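Local coordinates for protein teicoplanin pseudoaglycone deacetylases Orf2 (Actinoplanes teichomyceticus, PDB 3DFM) that probably removes an acetyl group from an amino sugar of a teicoplanin pseudoaglycone, as a zinc-binding amide hydrolase of the PIG-L (GlcNAc-PI de-N-acetylase) family, at residues Y41-G46 and G93-S98; R58-W63 and D97-K102; P181-E186 and T264-R269. One frame throughout, in Å; residues are numbered along the deposited sequence.

Contact 1. Residues Y41-G46 and G93-S98. With ZN (zinc ion), chain C; SO4 (sulfate ion), chain H.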
loop_
_atom_site.group_PDB
_atom_site.type_symbol
_atom_site.label_atom_id
_atom_site.label_comp_id
_atom_site.label_asym_id
_atom_site.label_seq_id
_atom_site.Cartn_x
_atom_site.Cartn_y
_atom_site.Cartn_z
ATOM N N TYR A 41 -2.296 -5.265 -7.557
ATOM C CA TYR A 41 -2.581 -4.040 -8.276
ATOM C C TYR A 41 -2.206 -2.867 -7.371
ATOM O O TYR A 41 -2.644 -2.807 -6.222
ATOM C CB TYR A 41 -4.076 -3.993 -8.637
ATOM C CG TYR A 41 -4.613 -2.627 -9.034
ATOM C CD1 TYR A 41 -4.161 -1.986 -10.189
ATOM C CD2 TYR A 41 -5.567 -1.978 -8.254
ATOM C CE1 TYR A 41 -4.649 -0.724 -10.565
ATOM C CE2 TYR A 41 -6.063 -0.715 -8.612
ATOM C CZ TYR A 41 -5.594 -0.093 -9.766
ATOM O OH TYR A 41 -6.065 1.152 -10.135
ATOM N N THR A 42 -1.386 -1.960 -7.894
ATOM C CA THR A 42 -0.957 -0.773 -7.145
ATOM C C THR A 42 -1.674 0.448 -7.705
ATOM O O THR A 42 -1.574 0.737 -8.898
ATOM C CB THR A 42 0.596 -0.612 -7.204
ATOM O OG1 THR A 42 1.187 -1.719 -6.505
ATOM C CG2 THR A 42 1.052 0.706 -6.524
ATOM N N VAL A 43 -2.398 1.159 -6.841
ATOM C CA VAL A 43 -3.186 2.317 -7.269
ATOM C C VAL A 43 -2.321 3.487 -7.757
ATOM O O VAL A 43 -2.425 3.897 -8.910
ATOM C CB VAL A 43 -4.137 2.787 -6.145
ATOM C CG1 VAL A 43 -4.907 4.007 -6.579
ATOM C CG2 VAL A 43 -5.098 1.661 -5.748
ATOM N N PHE A 44 -1.464 4.009 -6.874
ATOM C CA PHE A 44 -0.670 5.192 -7.180
ATOM C C PHE A 44 0.638 4.882 -7.911
ATOM O O PHE A 44 1.731 5.158 -7.425
ATOM C CB PHE A 44 -0.493 6.096 -5.926
ATOM C CG PHE A 44 -1.781 6.635 -5.436
ATOM C CD1 PHE A 44 -2.370 7.718 -6.064
ATOM C CD2 PHE A 44 -2.473 5.998 -4.417
ATOM C CE1 PHE A 44 -3.599 8.192 -5.648
ATOM C CE2 PHE A 44 -3.716 6.477 -3.988
ATOM C CZ PHE A 44 -4.277 7.565 -4.612
ATOM N N ALA A 45 0.504 4.303 -9.100
ATOM C CA ALA A 45 1.655 3.960 -9.914
ATOM C C ALA A 45 1.618 4.685 -11.257
ATOM O O ALA A 45 2.310 4.298 -12.183
ATOM C CB ALA A 45 1.740 2.448 -10.109
ATOM N N GLY A 46 0.810 5.740 -11.356
ATOM C CA GLY A 46 0.656 6.488 -12.607
ATOM C C GLY A 46 1.962 7.083 -13.083
ATOM O O GLY A 46 2.749 7.584 -12.275
ATOM N N GLY A 93 -1.465 0.745 -11.758
ATOM C CA GLY A 93 -2.511 1.721 -11.967
ATOM C C GLY A 93 -2.096 3.046 -12.563
ATOM O O GLY A 93 -0.904 3.411 -12.588
ATOM N N ARG A 94 -3.106 3.801 -12.971
ATOM C CA ARG A 94 -2.922 5.089 -13.641
ATOM C C ARG A 94 -2.824 6.321 -12.716
ATOM O O ARG A 94 -2.547 7.417 -13.202
ATOM C CB ARG A 94 -4.092 5.316 -14.600
ATOM C CG ARG A 94 -5.400 5.621 -13.865
ATOM C CD ARG A 94 -6.502 5.880 -14.841
ATOM N NE ARG A 94 -7.835 5.832 -14.242
ATOM C CZ ARG A 94 -8.556 6.893 -13.884
ATOM N NH1 ARG A 94 -8.068 8.130 -13.996
ATOM N NH2 ARG A 94 -9.761 6.704 -13.374
ATOM N N PHE A 95 -3.104 6.159 -11.422
ATOM C CA PHE A 95 -3.285 7.313 -10.524
ATOM C C PHE A 95 -1.955 7.891 -10.106
ATOM O O PHE A 95 -1.028 7.150 -9.808
ATOM C CB PHE A 95 -4.164 6.944 -9.320
ATOM C CG PHE A 95 -5.528 6.490 -9.726
ATOM C CD1 PHE A 95 -6.523 7.426 -10.006
ATOM C CD2 PHE A 95 -5.801 5.129 -9.911
ATOM C CE1 PHE A 95 -7.789 7.014 -10.437
ATOM C CE2 PHE A 95 -7.053 4.710 -10.340
ATOM C CZ PHE A 95 -8.047 5.656 -10.604
ATOM N N LEU A 96 -1.859 9.218 -10.127
ATOM C CA LEU A 96 -0.602 9.905 -9.835
ATOM C C LEU A 96 -0.395 10.011 -8.336
ATOM O O LEU A 96 -1.276 10.465 -7.605
ATOM C CB LEU A 96 -0.571 11.295 -10.483
ATOM C CG LEU A 96 -0.574 11.423 -12.008
ATOM C CD1 LEU A 96 -0.713 12.887 -12.437
ATOM C CD2 LEU A 96 0.673 10.792 -12.603
ATOM N N ASP A 97 0.775 9.589 -7.871
ATOM C CA ASP A 97 1.081 9.703 -6.453
ATOM C C ASP A 97 0.989 11.163 -5.986
ATOM O O ASP A 97 1.105 12.077 -6.801
ATOM C CB ASP A 97 2.463 9.136 -6.153
ATOM C CG ASP A 97 2.653 8.854 -4.685
ATOM O OD1 ASP A 97 1.634 8.803 -3.963
ATOM O OD2 ASP A 97 3.804 8.707 -4.248
ATOM N N SER A 98 0.788 11.360 -4.683
ATOM C CA SER A 98 0.592 12.690 -4.086
ATOM C C SER A 98 1.568 13.791 -4.578
ATOM O O SER A 98 1.145 14.931 -4.807
ATOM C CB SER A 98 0.635 12.595 -2.558
ATOM O OG SER A 98 1.966 12.331 -2.141
HETATM ZN ZN ZN C . 1.294 8.570 -2.128
HETATM S S SO4 H . 4.107 9.539 -0.848
HETATM O O1 SO4 H . 4.956 10.420 -1.633
HETATM O O2 SO4 H . 2.750 9.790 -1.212
HETATM O O3 SO4 H . 4.629 8.206 -1.104
HETATM O O4 SO4 H . 4.235 9.863 0.552
HETATM O O HOH W 1 2.640 8.085 -9.524
#

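Contact 2. Residues R58-W63 and D97-K102. With ZN (zinc ion), chain C; SO4 (sulfate ion), chain H.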
loop_
_atom_site.group_PDB
_atom_site.type_symbol
_atom_site.label_atom_id
_atom_site.label_comp_id
_atom_site.label_asym_id
_atom_site.label_seq_id
_atom_site.Cartn_x
_atom_site.Cartn_y
_atom_site.Cartn_z
ATOM N N ARG A 58 12.936 16.641 -4.700
ATOM C CA ARG A 58 13.559 16.280 -3.433
ATOM C C ARG A 58 13.350 14.795 -3.108
ATOM O O ARG A 58 14.313 14.079 -2.830
ATOM C CB ARG A 58 13.028 17.169 -2.315
ATOM C CG ARG A 58 13.743 16.971 -0.993
ATOM C CD ARG A 58 12.884 17.427 0.164
ATOM N NE ARG A 58 13.220 16.720 1.404
ATOM C CZ ARG A 58 12.640 15.590 1.810
ATOM N NH1 ARG A 58 11.696 15.012 1.071
ATOM N NH2 ARG A 58 13.007 15.030 2.960
HETATM N N MSE A 59 12.103 14.328 -3.160
HETATM C CA MSE A 59 11.815 12.892 -2.990
HETATM C C MSE A 59 12.654 12.004 -3.906
HETATM O O MSE A 59 13.169 10.975 -3.469
HETATM C CB MSE A 59 10.323 12.584 -3.187
HETATM C CG MSE A 59 9.480 12.834 -1.968
HETATM SE SE MSE A 59 10.017 11.744 -0.430
HETATM C CE MSE A 59 8.813 10.218 -0.630
ATOM N N HIS A 60 12.796 12.400 -5.170
ATOM C CA HIS A 60 13.558 11.609 -6.127
ATOM C C HIS A 60 15.031 11.488 -5.714
ATOM O O HIS A 60 15.658 10.444 -5.946
ATOM C CB HIS A 60 13.438 12.158 -7.552
ATOM C CG HIS A 60 12.048 12.105 -8.116
ATOM N ND1 HIS A 60 11.696 12.745 -9.285
ATOM C CD2 HIS A 60 10.924 11.490 -7.674
ATOM C CE1 HIS A 60 10.417 12.532 -9.537
ATOM N NE2 HIS A 60 9.927 11.771 -8.577
ATOM N N THR A 61 15.567 12.549 -5.106
ATOM C CA THR A 61 16.932 12.540 -4.561
ATOM C C THR A 61 17.034 11.615 -3.336
ATOM O O THR A 61 17.998 10.862 -3.202
ATOM C CB THR A 61 17.431 13.980 -4.222
ATOM O OG1 THR A 61 17.286 14.820 -5.374
ATOM C CG2 THR A 61 18.908 13.974 -3.812
ATOM N N ILE A 62 16.031 11.654 -2.459
ATOM C CA ILE A 62 15.984 10.747 -1.307
ATOM C C ILE A 62 15.875 9.286 -1.755
ATOM O O ILE A 62 16.332 8.387 -1.041
ATOM C CB ILE A 62 14.841 11.107 -0.345
ATOM C CG1 ILE A 62 15.081 12.488 0.261
ATOM C CG2 ILE A 62 14.683 10.052 0.765
ATOM C CD1 ILE A 62 14.229 12.761 1.457
ATOM N N TRP A 63 15.293 9.067 -2.941
ATOM C CA TRP A 63 15.172 7.722 -3.533
ATOM C C TRP A 63 16.406 7.320 -4.332
ATOM O O TRP A 63 16.423 6.265 -4.971
ATOM C CB TRP A 63 13.930 7.600 -4.431
ATOM C CG TRP A 63 12.618 7.868 -3.749
ATOM C CD1 TRP A 63 12.368 7.851 -2.415
ATOM C CD2 TRP A 63 11.366 8.148 -4.389
ATOM N NE1 TRP A 63 11.047 8.137 -2.175
ATOM C CE2 TRP A 63 10.408 8.323 -3.373
ATOM C CE3 TRP A 63 10.968 8.288 -5.721
ATOM C CZ2 TRP A 63 9.067 8.627 -3.645
ATOM C CZ3 TRP A 63 9.620 8.593 -5.993
ATOM C CH2 TRP A 63 8.696 8.756 -4.959
ATOM N N ASP A 97 0.775 9.589 -7.871
ATOM C CA ASP A 97 1.081 9.703 -6.453
ATOM C C ASP A 97 0.989 11.163 -5.986
ATOM O O ASP A 97 1.105 12.077 -6.801
ATOM C CB ASP A 97 2.463 9.136 -6.153
ATOM C CG ASP A 97 2.653 8.854 -4.685
ATOM O OD1 ASP A 97 1.634 8.803 -3.963
ATOM O OD2 ASP A 97 3.804 8.707 -4.248
ATOM N N SER A 98 0.788 11.360 -4.683
ATOM C CA SER A 98 0.592 12.690 -4.086
ATOM C C SER A 98 1.568 13.791 -4.578
ATOM O O SER A 98 1.145 14.931 -4.807
ATOM C CB SER A 98 0.635 12.595 -2.558
ATOM O OG SER A 98 1.966 12.331 -2.141
ATOM N N ILE A 99 2.844 13.453 -4.754
ATOM C CA ILE A 99 3.876 14.451 -5.142
ATOM C C ILE A 99 3.788 14.893 -6.601
ATOM O O ILE A 99 4.508 15.801 -7.036
ATOM C CB ILE A 99 5.343 13.962 -4.882
ATOM C CG1 ILE A 99 5.538 12.514 -5.347
ATOM C CG2 ILE A 99 5.745 14.121 -3.412
ATOM C CD1 ILE A 99 7.010 12.126 -5.545
ATOM N N TYR A 100 2.923 14.242 -7.368
ATOM C CA TYR A 100 2.752 14.575 -8.774
ATOM C C TYR A 100 1.391 15.235 -9.082
ATOM O O TYR A 100 1.204 15.766 -10.170
ATOM C CB TYR A 100 2.952 13.328 -9.660
ATOM C CG TYR A 100 4.225 12.548 -9.389
ATOM C CD1 TYR A 100 5.487 13.165 -9.474
ATOM C CD2 TYR A 100 4.173 11.200 -9.066
ATOM C CE1 TYR A 100 6.660 12.451 -9.227
ATOM C CE2 TYR A 100 5.336 10.472 -8.820
ATOM C CZ TYR A 100 6.578 11.109 -8.903
ATOM O OH TYR A 100 7.720 10.386 -8.656
ATOM N N ARG A 101 0.456 15.194 -8.139
ATOM C CA ARG A 101 -0.894 15.722 -8.359
ATOM C C ARG A 101 -0.948 17.244 -8.207
ATOM O O ARG A 101 -0.200 17.829 -7.404
ATOM C CB ARG A 101 -1.915 15.060 -7.419
ATOM C CG ARG A 101 -2.007 13.555 -7.573
ATOM C CD ARG A 101 -3.328 12.968 -7.053
ATOM N NE ARG A 101 -3.508 13.046 -5.601
ATOM C CZ ARG A 101 -2.997 12.205 -4.704
ATOM N NH1 ARG A 101 -2.225 11.201 -5.072
ATOM N NH2 ARG A 101 -3.267 12.365 -3.414
ATOM N N LYS A 102 -1.806 17.874 -9.013
ATOM C CA LYS A 102 -2.109 19.297 -8.882
ATOM C C LYS A 102 -3.536 19.472 -8.397
ATOM O O LYS A 102 -4.367 18.576 -8.543
ATOM C CB LYS A 102 -1.912 20.048 -10.201
ATOM C CG LYS A 102 -0.469 20.245 -10.571
ATOM C CD LYS A 102 -0.273 21.342 -11.611
ATOM C CE LYS A 102 1.211 21.552 -11.866
ATOM N NZ LYS A 102 1.508 22.629 -12.856
HETATM ZN ZN ZN C . 1.294 8.570 -2.128
HETATM S S SO4 H . 4.107 9.539 -0.848
HETATM O O1 SO4 H . 4.956 10.420 -1.633
HETATM O O2 SO4 H . 2.750 9.790 -1.212
HETATM O O3 SO4 H . 4.629 8.206 -1.104
HETATM O O4 SO4 H . 4.235 9.863 0.552
#

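Contact 3. Residues P181-E186 and T264-R269. With ZN (zinc ion), chain E.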
loop_
_atom_site.group_PDB
_atom_site.type_symbol
_atom_site.label_atom_id
_atom_site.label_comp_id
_atom_site.label_asym_id
_atom_site.label_seq_id
_atom_site.Cartn_x
_atom_site.Cartn_y
_atom_site.Cartn_z
ATOM N N PRO A 181 -15.635 -10.446 -0.561
ATOM C CA PRO A 181 -15.071 -10.343 0.764
ATOM C C PRO A 181 -13.783 -9.521 0.717
ATOM O O PRO A 181 -13.013 -9.632 -0.228
ATOM C CB PRO A 181 -14.739 -11.792 1.111
ATOM C CG PRO A 181 -15.624 -12.608 0.265
ATOM C CD PRO A 181 -15.755 -11.852 -0.996
ATOM N N VAL A 182 -13.576 -8.698 1.734
ATOM C CA VAL A 182 -12.393 -7.850 1.809
ATOM C C VAL A 182 -11.739 -7.942 3.197
ATOM O O VAL A 182 -12.426 -8.058 4.212
ATOM C CB VAL A 182 -12.726 -6.382 1.386
ATOM C CG1 VAL A 182 -13.738 -5.744 2.329
ATOM C CG2 VAL A 182 -11.459 -5.523 1.277
ATOM N N ARG A 183 -10.404 -7.938 3.218
ATOM C CA ARG A 183 -9.646 -7.931 4.455
ATOM C C ARG A 183 -8.667 -6.758 4.382
ATOM O O ARG A 183 -8.255 -6.362 3.288
ATOM C CB ARG A 183 -8.870 -9.246 4.635
ATOM C CG ARG A 183 -9.733 -10.477 4.894
ATOM C CD ARG A 183 -8.890 -11.694 5.305
ATOM N NE ARG A 183 -8.347 -11.539 6.660
ATOM C CZ ARG A 183 -8.987 -11.913 7.765
ATOM N NH1 ARG A 183 -10.195 -12.461 7.674
ATOM N NH2 ARG A 183 -8.437 -11.730 8.958
ATOM N N LEU A 184 -8.291 -6.215 5.536
ATOM C CA LEU A 184 -7.260 -5.170 5.571
ATOM C C LEU A 184 -6.010 -5.689 6.281
ATOM O O LEU A 184 -6.119 -6.313 7.324
ATOM C CB LEU A 184 -7.768 -3.884 6.241
ATOM C CG LEU A 184 -9.103 -3.316 5.736
ATOM C CD1 LEU A 184 -9.511 -2.102 6.549
ATOM C CD2 LEU A 184 -9.075 -2.979 4.249
ATOM N N TRP A 185 -4.840 -5.424 5.702
ATOM C CA TRP A 185 -3.567 -5.738 6.335
ATOM C C TRP A 185 -3.115 -4.597 7.244
ATOM O O TRP A 185 -3.514 -3.454 7.064
ATOM C CB TRP A 185 -2.485 -6.054 5.295
ATOM C CG TRP A 185 -2.064 -4.934 4.344
ATOM C CD1 TRP A 185 -1.491 -3.718 4.672
ATOM C CD2 TRP A 185 -2.115 -4.979 2.915
ATOM N NE1 TRP A 185 -1.228 -3.000 3.528
ATOM C CE2 TRP A 185 -1.592 -3.757 2.435
ATOM C CE3 TRP A 185 -2.561 -5.939 1.985
ATOM C CZ2 TRP A 185 -1.507 -3.463 1.064
ATOM C CZ3 TRP A 185 -2.482 -5.639 0.615
ATOM C CH2 TRP A 185 -1.963 -4.410 0.173
ATOM N N GLU A 186 -2.285 -4.931 8.223
ATOM C CA GLU A 186 -1.691 -3.938 9.090
ATOM C C GLU A 186 -0.541 -3.286 8.337
ATOM O O GLU A 186 0.419 -3.971 7.966
ATOM C CB GLU A 186 -1.181 -4.620 10.355
ATOM C CG GLU A 186 -0.493 -3.679 11.320
ATOM C CD GLU A 186 0.083 -4.407 12.526
ATOM O OE1 GLU A 186 0.635 -5.523 12.370
ATOM O OE2 GLU A 186 -0.011 -3.845 13.631
ATOM N N THR A 264 -4.104 -9.280 9.783
ATOM C CA THR A 264 -5.198 -8.787 8.944
ATOM C C THR A 264 -6.516 -8.779 9.738
ATOM O O THR A 264 -6.676 -9.524 10.715
ATOM C CB THR A 264 -5.390 -9.621 7.644
ATOM O OG1 THR A 264 -5.673 -10.982 7.982
ATOM C CG2 THR A 264 -4.133 -9.583 6.767
ATOM N N TRP A 265 -7.445 -7.927 9.306
ATOM C CA TRP A 265 -8.794 -7.848 9.858
ATOM C C TRP A 265 -9.816 -7.957 8.709
ATOM O O TRP A 265 -9.660 -7.294 7.680
ATOM C CB TRP A 265 -9.025 -6.492 10.517
ATOM C CG TRP A 265 -8.131 -6.122 11.656
ATOM C CD1 TRP A 265 -8.380 -6.302 12.982
ATOM C CD2 TRP A 265 -6.866 -5.455 11.568
ATOM N NE1 TRP A 265 -7.341 -5.800 13.737
ATOM C CE2 TRP A 265 -6.395 -5.275 12.892
ATOM C CE3 TRP A 265 -6.087 -4.989 10.501
ATOM C CZ2 TRP A 265 -5.171 -4.655 13.179
ATOM C CZ3 TRP A 265 -4.865 -4.357 10.793
ATOM C CH2 TRP A 265 -4.422 -4.208 12.117
ATOM N N PRO A 266 -10.895 -8.741 8.905
ATOM C CA PRO A 266 -11.966 -8.716 7.900
ATOM C C PRO A 266 -12.739 -7.412 8.032
ATOM O O PRO A 266 -12.827 -6.871 9.133
ATOM C CB PRO A 266 -12.849 -9.901 8.293
ATOM C CG PRO A 266 -12.658 -10.035 9.786
ATOM C CD PRO A 266 -11.204 -9.651 10.026
ATOM N N VAL A 267 -13.254 -6.891 6.918
ATOM C CA VAL A 267 -14.136 -5.725 6.955
ATOM C C VAL A 267 -15.574 -6.200 6.794
ATOM O O VAL A 267 -15.883 -6.998 5.900
ATOM C CB VAL A 267 -13.805 -4.679 5.869
ATOM C CG1 VAL A 267 -14.736 -3.454 5.999
ATOM C CG2 VAL A 267 -12.370 -4.246 5.997
ATOM N N VAL A 268 -16.438 -5.734 7.689
ATOM C CA VAL A 268 -17.834 -6.143 7.689
ATOM C C VAL A 268 -18.698 -4.908 7.806
ATOM O O VAL A 268 -18.207 -3.832 8.190
ATOM C CB VAL A 268 -18.150 -7.118 8.843
ATOM C CG1 VAL A 268 -17.278 -8.379 8.751
ATOM C CG2 VAL A 268 -18.012 -6.428 10.213
ATOM N N ARG A 269 -19.969 -5.048 7.436
ATOM C CA ARG A 269 -20.921 -3.961 7.600
ATOM C C ARG A 269 -21.282 -3.768 9.072
ATOM O O ARG A 269 -21.456 -4.740 9.818
ATOM C CB ARG A 269 -22.179 -4.186 6.751
ATOM C CG ARG A 269 -21.940 -4.144 5.240
ATOM C CD ARG A 269 -21.549 -2.755 4.745
ATOM N NE ARG A 269 -22.645 -1.791 4.835
ATOM C CZ ARG A 269 -22.540 -0.491 4.543
ATOM N NH1 ARG A 269 -21.386 0.022 4.133
ATOM N NH2 ARG A 269 -23.591 0.304 4.659
HETATM ZN ZN ZN E . 0.672 -4.960 15.191
HETATM O O HOH W 2 -15.753 -8.559 3.715
HETATM O O HOH W 3 -1.447 -6.154 15.873
#

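Contact 1. Residues Y41-G46 and G93-S98
G93 begins the contact by giving its N-H to T42 O (2.9 Å), one more bond after strand 89-92 has ended beside strand 37-42. A beta carbon at G93 would collide with T42 O and V43 O, and G46 is similarly confined by R94 O and F95 O. Y41 CE1 lies 3.5 Å from G93 CA. R94 runs extended across its neighbour, its CG above the centre of the F95 ring, and its guanidinium forms salt bridges with E135 and D139. The F95 ring receives Y41 OH at its edge, 3.7 Å from CE2, while V43, its CG1 anti to the backbone N (chi1 178°), sets that methyl 3.6 Å from F95 CD2. With an alanine at Y41, the F95 edge would probably lose its phenol neighbour and a gap would open beside G93. F95 O accepts G46 N (2.8 Å) from above the carbonyl plane, after the inverse gamma turn centred on F44. L96 O then meets the F44 ring at its edge, 3.3 Å from CD1. A water joins D97 N to G46 O, and D97 OD1 binds zinc at 1.9 Å, a site shared with H16 and D163. S98 OG donates to the sulfate oxygen on that metal. Helix 126-147 meets Y41, V43 and F95, strand 9-14 adjoins Y41 and V43, and helix 162-177 packs on V43 and F44.

Contact 2. Residues R58-W63 and D97-K102
H60 and Y100 tie the last turn of helix 54-62 to the zinc-site loop of a Rossmann-like alpha/beta fold, the architecture of the PIG-L family. Here D97-Y100 forms a type I beta turn, with Y100 N bonded to D97 O, and two consecutive side chains of the turn, I99 and Y100, carry the contact.

The polar part is a single hydrogen bond, H60 NE2 to Y100 OH at 2.6 Å, short and fairly straight at 157°. The phenol oxygen lies at the edge of the imidazole, near its plane, and the two rings meet rim to rim with their planes 44° apart. Because H60 ND1 is bonded in turn to P67 O, both ring nitrogens are engaged and the rotation of the imidazole is fixed. Y52 adds an edge-to-face neighbour to H60, and A71 of helix 71-86 touches both partners.

The apolar part centres on the tip of I99. Its CG1 stands between the backbone N and the carbonyl carbon (chi1 44°), and the extended chain beyond carries CD1 toward the helix. There I99 CD1 approaches W63 CH2 at 3.8 Å and, more loosely, M59 CB (a selenomethionine) at 4.1 Å. In the same turn, I99 CG1 lies over the centre of the Y100 ring.

Where the polar and apolar parts adjoin, the six-membered ring of W63 presents its edge to the phenol oxygen, with CZ3 3.7 Å from Y100 OH.

Contact 3. Residues P181-E186 and T264-R269
R183 reaches T264 through a bend at chi3 (71°), which turns its guanidinium across the neighbouring strand. T264 answers with OG1 set between its own backbone N and carbonyl carbon (chi1 60°). That one oxygen is gripped side-on, by R183 NE and R183 NH2, each 3.0 Å from T264 OG1 and close to the guanidinium plane. A face of the same group lies over P266 N; R183 and P266 form a non-hydrogen-bonded pair, so the proline's missing N-H costs no bond to this strand. Strand 264-269 runs antiparallel to 182-185, where the parallel part of the mixed sheet gives way to antiparallel strands. L184 and W265 form the hydrogen-bonded pair: L184 N to W265 O is 2.8 Å, and W265 N to L184 O is 2.9 Å. Further along, V267 N reaches V182 O (3.1 Å) almost straight, at 175°. L184 CG presses against V267 CG2 at 3.4 Å, tighter than usual for two carbons. The W265 ring turns its edge to the chain beyond the strand, CZ3 3.6 Å from E186 CA, and the E186 carboxylate, perpendicular to that ring, binds a zinc ion through OE2 (2.0 Å) together with H250 and a water.

How the contacts relate
From the N terminus, strand 37-42 runs into Y41-G46, where contact 1 opens; helix 54-62 follows and opens contact 2. Both loops include helix 71-86 and strand 89-92 before they close one after the other on G93-K102, so the two contacts cross and share D97 and S98. They also touch directly: R101 NH1 probably bonds to L96 O and packs on F44. Together they join the end of one sheet strand and a separate helix to the loop that supplies a zinc ligand. Contact 3 comes later, in series, and closes P181-E186 on the strand near the C terminus. Contacts 1 and 3 reach the same sheet, with centres about 22 Å apart.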